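Matching sites in GH5 from Bacteroidetes bacterium, a protein that probably hydrolyses beta-1,4-glucosidic bonds as a family 5 endoglucanase, taking part in the breakdown of cellulose (PDB 4YHE (chain A, 1.85 Å), residues M14-N19 and A53-V58), and in its relative cellulose hydrolase from Bacillus licheniformis (PDB 4YZT (chain B, 1.67 Å), residues M31-N36 and A66-V71). One frame, after least-squares fit of the local backbone (RMSD 0.64 Å); residues are numbered along the deposited sequences.

Structure 1 (4YHE); sequences MGIGWN and AGFRSV.
Strands 16-20 and 57-60, neighbours in the parallel beta/alpha barrel, run side by side with Trp18 opposite Val58, tied by Arg56 N to Ile16 O (3.0 Å) and Trp18 N to Ser57 O. Gly15 follows helix 6-13 at positive phi (49°), which favours glycine. Its neighbour Ile16 sets CG2 against CE1 of Phe55 (3.8 Å) and faces helix 357-369; water 1 joins Ile16 N to Gly54 O. Arg56 lays CB against Met14 O, and its extended chain passes Gly15 to a salt bridge with Glu369. Met14 bends at chi3 (-56°), while its CB touches Ser57 OG, which donates to Met14 O (2.6 Å). Gly17 suits its place because any CB would strike that hydroxyl. Trp18 CB sits over one face of the Phe55 ring, a CH-pi contact, and Val58 CB lies 3.7 Å from Trp18 O.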
loop_
_atom_site.group_PDB
_atom_site.type_symbol
_atom_site.label_atom_id
_atom_site.label_comp_id
_atom_site.label_asym_id
_atom_site.label_seq_id
_atom_site.Cartn_x
_atom_site.Cartn_y
_atom_site.Cartn_z
ATOM N N MET A 14 -0.243 10.403 -8.206
ATOM C CA MET A 14 0.575 9.255 -7.849
ATOM C C MET A 14 0.644 8.190 -8.921
ATOM O O MET A 14 1.533 7.316 -8.858
ATOM C CB MET A 14 0.123 8.673 -6.493
ATOM C CG MET A 14 0.281 9.685 -5.388
ATOM S SD MET A 14 0.225 9.027 -3.709
ATOM C CE MET A 14 -1.340 8.214 -3.734
ATOM N N GLY A 15 -0.280 8.242 -9.901
ATOM C CA GLY A 15 -0.310 7.353 -11.017
ATOM C C GLY A 15 -0.200 5.867 -10.666
ATOM O O GLY A 15 -0.945 5.366 -9.787
ATOM N N ILE A 16 0.695 5.179 -11.378
ATOM C CA ILE A 16 1.186 3.878 -10.967
ATOM C C ILE A 16 2.546 4.116 -10.258
ATOM O O ILE A 16 3.449 4.760 -10.777
ATOM C CB ILE A 16 1.303 2.871 -12.132
ATOM C CG1 ILE A 16 -0.063 2.635 -12.769
ATOM C CG2 ILE A 16 1.955 1.564 -11.679
ATOM C CD1 ILE A 16 -1.113 2.043 -11.829
ATOM N N GLY A 17 2.643 3.635 -9.029
ATOM C CA GLY A 17 3.864 3.680 -8.262
ATOM C C GLY A 17 4.363 2.284 -7.908
ATOM O O GLY A 17 3.891 1.255 -8.452
ATOM N N TRP A 18 5.355 2.250 -7.007
ATOM C CA TRP A 18 6.113 1.027 -6.738
ATOM C C TRP A 18 6.470 1.015 -5.269
ATOM O O TRP A 18 6.804 2.078 -4.694
ATOM C CB TRP A 18 7.357 1.043 -7.613
ATOM C CG TRP A 18 8.286 -0.122 -7.586
ATOM C CD1 TRP A 18 8.268 -1.191 -8.395
ATOM C CD2 TRP A 18 9.444 -0.264 -6.760
ATOM N NE1 TRP A 18 9.332 -2.026 -8.119
ATOM C CE2 TRP A 18 10.078 -1.461 -7.129
ATOM C CE3 TRP A 18 10.029 0.524 -5.775
ATOM C CZ2 TRP A 18 11.243 -1.907 -6.515
ATOM C CZ3 TRP A 18 11.190 0.060 -5.155
ATOM C CH2 TRP A 18 11.786 -1.121 -5.552
ATOM N N ASN A 19 6.342 -0.166 -4.653
ATOM C CA ASN A 19 6.725 -0.354 -3.232
ATOM C C ASN A 19 8.159 -0.882 -3.116
ATOM O O ASN A 19 8.517 -1.907 -3.738
ATOM C CB ASN A 19 5.855 -1.357 -2.527
ATOM C CG ASN A 19 4.527 -0.790 -2.085
ATOM O OD1 ASN A 19 4.360 -0.392 -0.928
ATOM N ND2 ASN A 19 3.564 -0.778 -2.999
ATOM N N ALA A 53 11.327 4.396 -15.514
ATOM C CA ALA A 53 10.350 3.425 -15.975
ATOM C C ALA A 53 8.961 4.021 -16.149
ATOM O O ALA A 53 8.111 3.389 -16.782
ATOM C CB ALA A 53 10.267 2.256 -15.004
ATOM N N GLY A 54 8.722 5.170 -15.521
ATOM C CA GLY A 54 7.423 5.841 -15.513
ATOM C C GLY A 54 6.574 5.787 -14.258
ATOM O O GLY A 54 5.432 6.240 -14.258
ATOM N N PHE A 55 7.106 5.238 -13.161
ATOM C CA PHE A 55 6.429 5.315 -11.915
ATOM C C PHE A 55 6.389 6.762 -11.454
ATOM O O PHE A 55 7.389 7.479 -11.537
ATOM C CB PHE A 55 7.148 4.436 -10.864
ATOM C CG PHE A 55 7.030 2.970 -11.129
ATOM C CD1 PHE A 55 5.803 2.317 -10.951
ATOM C CD2 PHE A 55 8.116 2.226 -11.513
ATOM C CE1 PHE A 55 5.690 0.958 -11.157
ATOM C CE2 PHE A 55 7.997 0.862 -11.743
ATOM C CZ PHE A 55 6.788 0.225 -11.563
ATOM N N ARG A 56 5.235 7.213 -10.966
ATOM C CA ARG A 56 5.108 8.553 -10.406
ATOM C C ARG A 56 5.261 8.633 -8.915
ATOM O O ARG A 56 5.387 9.721 -8.343
ATOM C CB ARG A 56 3.750 9.140 -10.799
ATOM C CG ARG A 56 3.608 9.411 -12.311
ATOM C CD ARG A 56 2.186 9.878 -12.621
ATOM N NE ARG A 56 1.908 10.099 -14.048
ATOM C CZ ARG A 56 1.850 11.303 -14.633
ATOM N NH1 ARG A 56 2.065 12.421 -13.941
ATOM N NH2 ARG A 56 1.597 11.390 -15.935
ATOM N N SER A 57 5.183 7.494 -8.246
ATOM C CA SER A 57 5.221 7.494 -6.804
ATOM C C SER A 57 5.997 6.290 -6.295
ATOM O O SER A 57 6.204 5.300 -7.010
ATOM C CB SER A 57 3.793 7.439 -6.251
ATOM O OG SER A 57 3.021 6.437 -6.911
ATOM N N VAL A 58 6.342 6.343 -5.020
ATOM C CA VAL A 58 7.023 5.234 -4.396
ATOM C C VAL A 58 6.564 5.153 -2.961
ATOM O O VAL A 58 6.462 6.160 -2.265
ATOM C CB VAL A 58 8.571 5.342 -4.507
ATOM C CG1 VAL A 58 9.091 6.648 -3.885
ATOM C CG2 VAL A 58 9.246 4.155 -3.814
HETATM O O HOH W 1 2.432 6.286 -13.441
#

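Structure 2 (4YZT); sequences MSPGWN and AGFKSV.
The two strands pair in parallel with Trp35 opposite Val71, tied by Lys69 N to Pro33 O (3.0 Å) and Trp35 N to Ser70 O. Ser32 follows helix 24-31 at negative phi (-84°), and its OG hydrogen-bonds Gly331 O. A cis peptide leads into Pro33, whose CG meets CD1 of Phe68 (3.9 Å) and whose ring faces helix 321-330. Lys69 lays CB against Met31 O; its extended chain brings CD to Ser32 O (3.2 Å), and NZ bonds Glu29 O and water 2, which donates to Ser32 O. Met31 bends at chi3 (65°), while its CB touches Ser70 OG, which donates to Met31 O (2.7 Å). Gly34 suits its place because any CB would strike that hydroxyl. Trp35 CB sits over one face of the Phe68 ring, a CH-pi contact, and Val71 CB lies 3.7 Å from Trp35 O.

What differs
The backbone departs at Gly15(A) / Ser32(B): phi is 49° against -84°, psi differs too, and the carbonyl O atoms stand 3.4 Å apart after superposition. The positive phi of Gly15(A) favours a residue without CB; at negative phi Ser32(B) can carry one, and adds CB and OG. At Ile16(A) / Pro33(B) the CB atoms coincide, but CG1, CG2 and CD1 of Ile16(A) have no counterpart, nor do CG and CD of Pro33(B). Water 1, bound by Ile16(A) N, stands 1.4 Å apart from the place of Pro33(B) CD after superposition; the proline N has no hydrogen to offer such a water. Both side chains touch Phe55(A) / Phe68(B). Arg56(A) and Lys69(B) share their course, NE of Arg56(A) lying 0.3 Å apart from CE of Lys69(B); beyond it NH1 and NH2 of Arg56(A) have no counterpart, and neither has NZ of Lys69(B), a flat guanidinium against one ammonium. Met14(A) and Met31(B) turn oppositely at chi3, their CE atoms 2.5 Å apart, while each CB keeps its touch on Ser57(A) / Ser70(B) OG. The models of Val58(A) and Val71(B) differ at chi1, yet each CB stays by Trp18(A) / Trp35(B) O. The side chains of Phe55(A) and Ser57(A) and of Phe68(B) and Ser70(B) occupy the same places within the error, and Ser57(A) OG to Met14(A) O persists as Ser70(B) OG to Met31(B) O.

Structure 2 (4YZT)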
loop_
_atom_site.group_PDB
_atom_site.type_symbol
_atom_site.label_atom_id
_atom_site.label_comp_id
_atom_site.label_asym_id
_atom_site.label_seq_id
_atom_site.Cartn_x
_atom_site.Cartn_y
_atom_site.Cartn_z
ATOM N N MET B 31 -0.179 10.461 -8.464
ATOM C CA MET B 31 0.543 9.300 -7.902
ATOM C C MET B 31 0.509 7.982 -8.719
ATOM O O MET B 31 1.386 7.129 -8.561
ATOM C CB MET B 31 0.024 8.993 -6.486
ATOM C CG MET B 31 0.247 10.124 -5.446
ATOM S SD MET B 31 -0.105 9.565 -3.747
ATOM C CE MET B 31 1.164 8.324 -3.478
ATOM N N SER B 32 -0.485 7.793 -9.576
ATOM C CA SER B 32 -0.625 6.495 -10.254
ATOM C C SER B 32 0.264 6.419 -11.492
ATOM O O SER B 32 0.263 7.357 -12.287
ATOM C CB SER B 32 -2.091 6.257 -10.649
ATOM O OG SER B 32 -2.248 5.028 -11.332
ATOM N N PRO B 33 1.018 5.316 -11.671
ATOM C CA PRO B 33 1.191 4.130 -10.818
ATOM C C PRO B 33 2.331 4.242 -9.811
ATOM O O PRO B 33 3.302 4.962 -10.038
ATOM C CB PRO B 33 1.512 3.030 -11.831
ATOM C CG PRO B 33 2.316 3.729 -12.871
ATOM C CD PRO B 33 1.758 5.166 -12.938
ATOM N N GLY B 34 2.241 3.475 -8.730
ATOM C CA GLY B 34 3.265 3.495 -7.698
ATOM C C GLY B 34 4.046 2.189 -7.625
ATOM O O GLY B 34 3.646 1.177 -8.213
ATOM N N TRP B 35 5.153 2.213 -6.885
ATOM C CA TRP B 35 6.013 1.037 -6.720
ATOM C C TRP B 35 6.597 0.983 -5.312
ATOM O O TRP B 35 6.988 2.018 -4.767
ATOM C CB TRP B 35 7.124 1.089 -7.763
ATOM C CG TRP B 35 8.211 0.062 -7.673
ATOM C CD1 TRP B 35 8.239 -1.168 -8.288
ATOM C CD2 TRP B 35 9.483 0.209 -7.019
ATOM N NE1 TRP B 35 9.440 -1.800 -8.026
ATOM C CE2 TRP B 35 10.216 -0.976 -7.251
ATOM C CE3 TRP B 35 10.058 1.215 -6.238
ATOM C CZ2 TRP B 35 11.500 -1.172 -6.746
ATOM C CZ3 TRP B 35 11.331 1.008 -5.719
ATOM C CH2 TRP B 35 12.031 -0.177 -5.967
ATOM N N ASN B 36 6.654 -0.210 -4.725
ATOM C CA ASN B 36 7.199 -0.393 -3.372
ATOM C C ASN B 36 8.669 -0.774 -3.364
ATOM O O ASN B 36 9.081 -1.650 -4.130
ATOM C CB ASN B 36 6.432 -1.490 -2.613
ATOM C CG ASN B 36 5.116 -1.011 -2.037
ATOM O OD1 ASN B 36 5.035 -0.654 -0.850
ATOM N ND2 ASN B 36 4.060 -1.062 -2.850
ATOM N N ALA B 66 11.393 4.051 -15.585
ATOM C CA ALA B 66 10.276 3.155 -15.875
ATOM C C ALA B 66 8.949 3.905 -16.046
ATOM O O ALA B 66 8.076 3.474 -16.805
ATOM C CB ALA B 66 10.146 2.125 -14.773
ATOM N N GLY B 67 8.800 5.018 -15.333
ATOM C CA GLY B 67 7.607 5.837 -15.448
ATOM C C GLY B 67 6.665 5.783 -14.257
ATOM O O GLY B 67 5.519 6.213 -14.364
ATOM N N PHE B 68 7.126 5.269 -13.120
ATOM C CA PHE B 68 6.281 5.331 -11.918
ATOM C C PHE B 68 6.221 6.769 -11.411
ATOM O O PHE B 68 7.204 7.506 -11.497
ATOM C CB PHE B 68 6.787 4.371 -10.837
ATOM C CG PHE B 68 6.631 2.935 -11.226
ATOM C CD1 PHE B 68 5.428 2.279 -11.005
ATOM C CD2 PHE B 68 7.658 2.262 -11.873
ATOM C CE1 PHE B 68 5.255 0.949 -11.387
ATOM C CE2 PHE B 68 7.492 0.937 -12.257
ATOM C CZ PHE B 68 6.285 0.292 -12.013
ATOM N N LYS B 69 5.058 7.178 -10.920
ATOM C CA LYS B 69 4.902 8.535 -10.394
ATOM C C LYS B 69 5.097 8.596 -8.875
ATOM O O LYS B 69 5.351 9.661 -8.308
ATOM C CB LYS B 69 3.530 9.099 -10.754
ATOM C CG LYS B 69 3.335 9.351 -12.240
ATOM C CD LYS B 69 2.007 10.055 -12.472
ATOM C CE LYS B 69 1.689 10.228 -13.946
ATOM N NZ LYS B 69 0.347 10.868 -14.105
ATOM N N SER B 70 4.961 7.463 -8.205
ATOM C CA SER B 70 5.107 7.461 -6.752
ATOM C C SER B 70 5.843 6.216 -6.262
ATOM O O SER B 70 5.876 5.199 -6.950
ATOM C CB SER B 70 3.735 7.567 -6.068
ATOM O OG SER B 70 2.907 6.463 -6.397
ATOM N N VAL B 71 6.470 6.327 -5.094
ATOM C CA VAL B 71 7.111 5.192 -4.459
ATOM C C VAL B 71 6.674 5.100 -3.002
ATOM O O VAL B 71 6.460 6.111 -2.333
ATOM C CB VAL B 71 8.666 5.256 -4.541
ATOM C CG1 VAL B 71 9.121 5.374 -5.998
ATOM C CG2 VAL B 71 9.225 6.404 -3.711
HETATM O O HOH W 2 -1.642 9.294 -13.033
#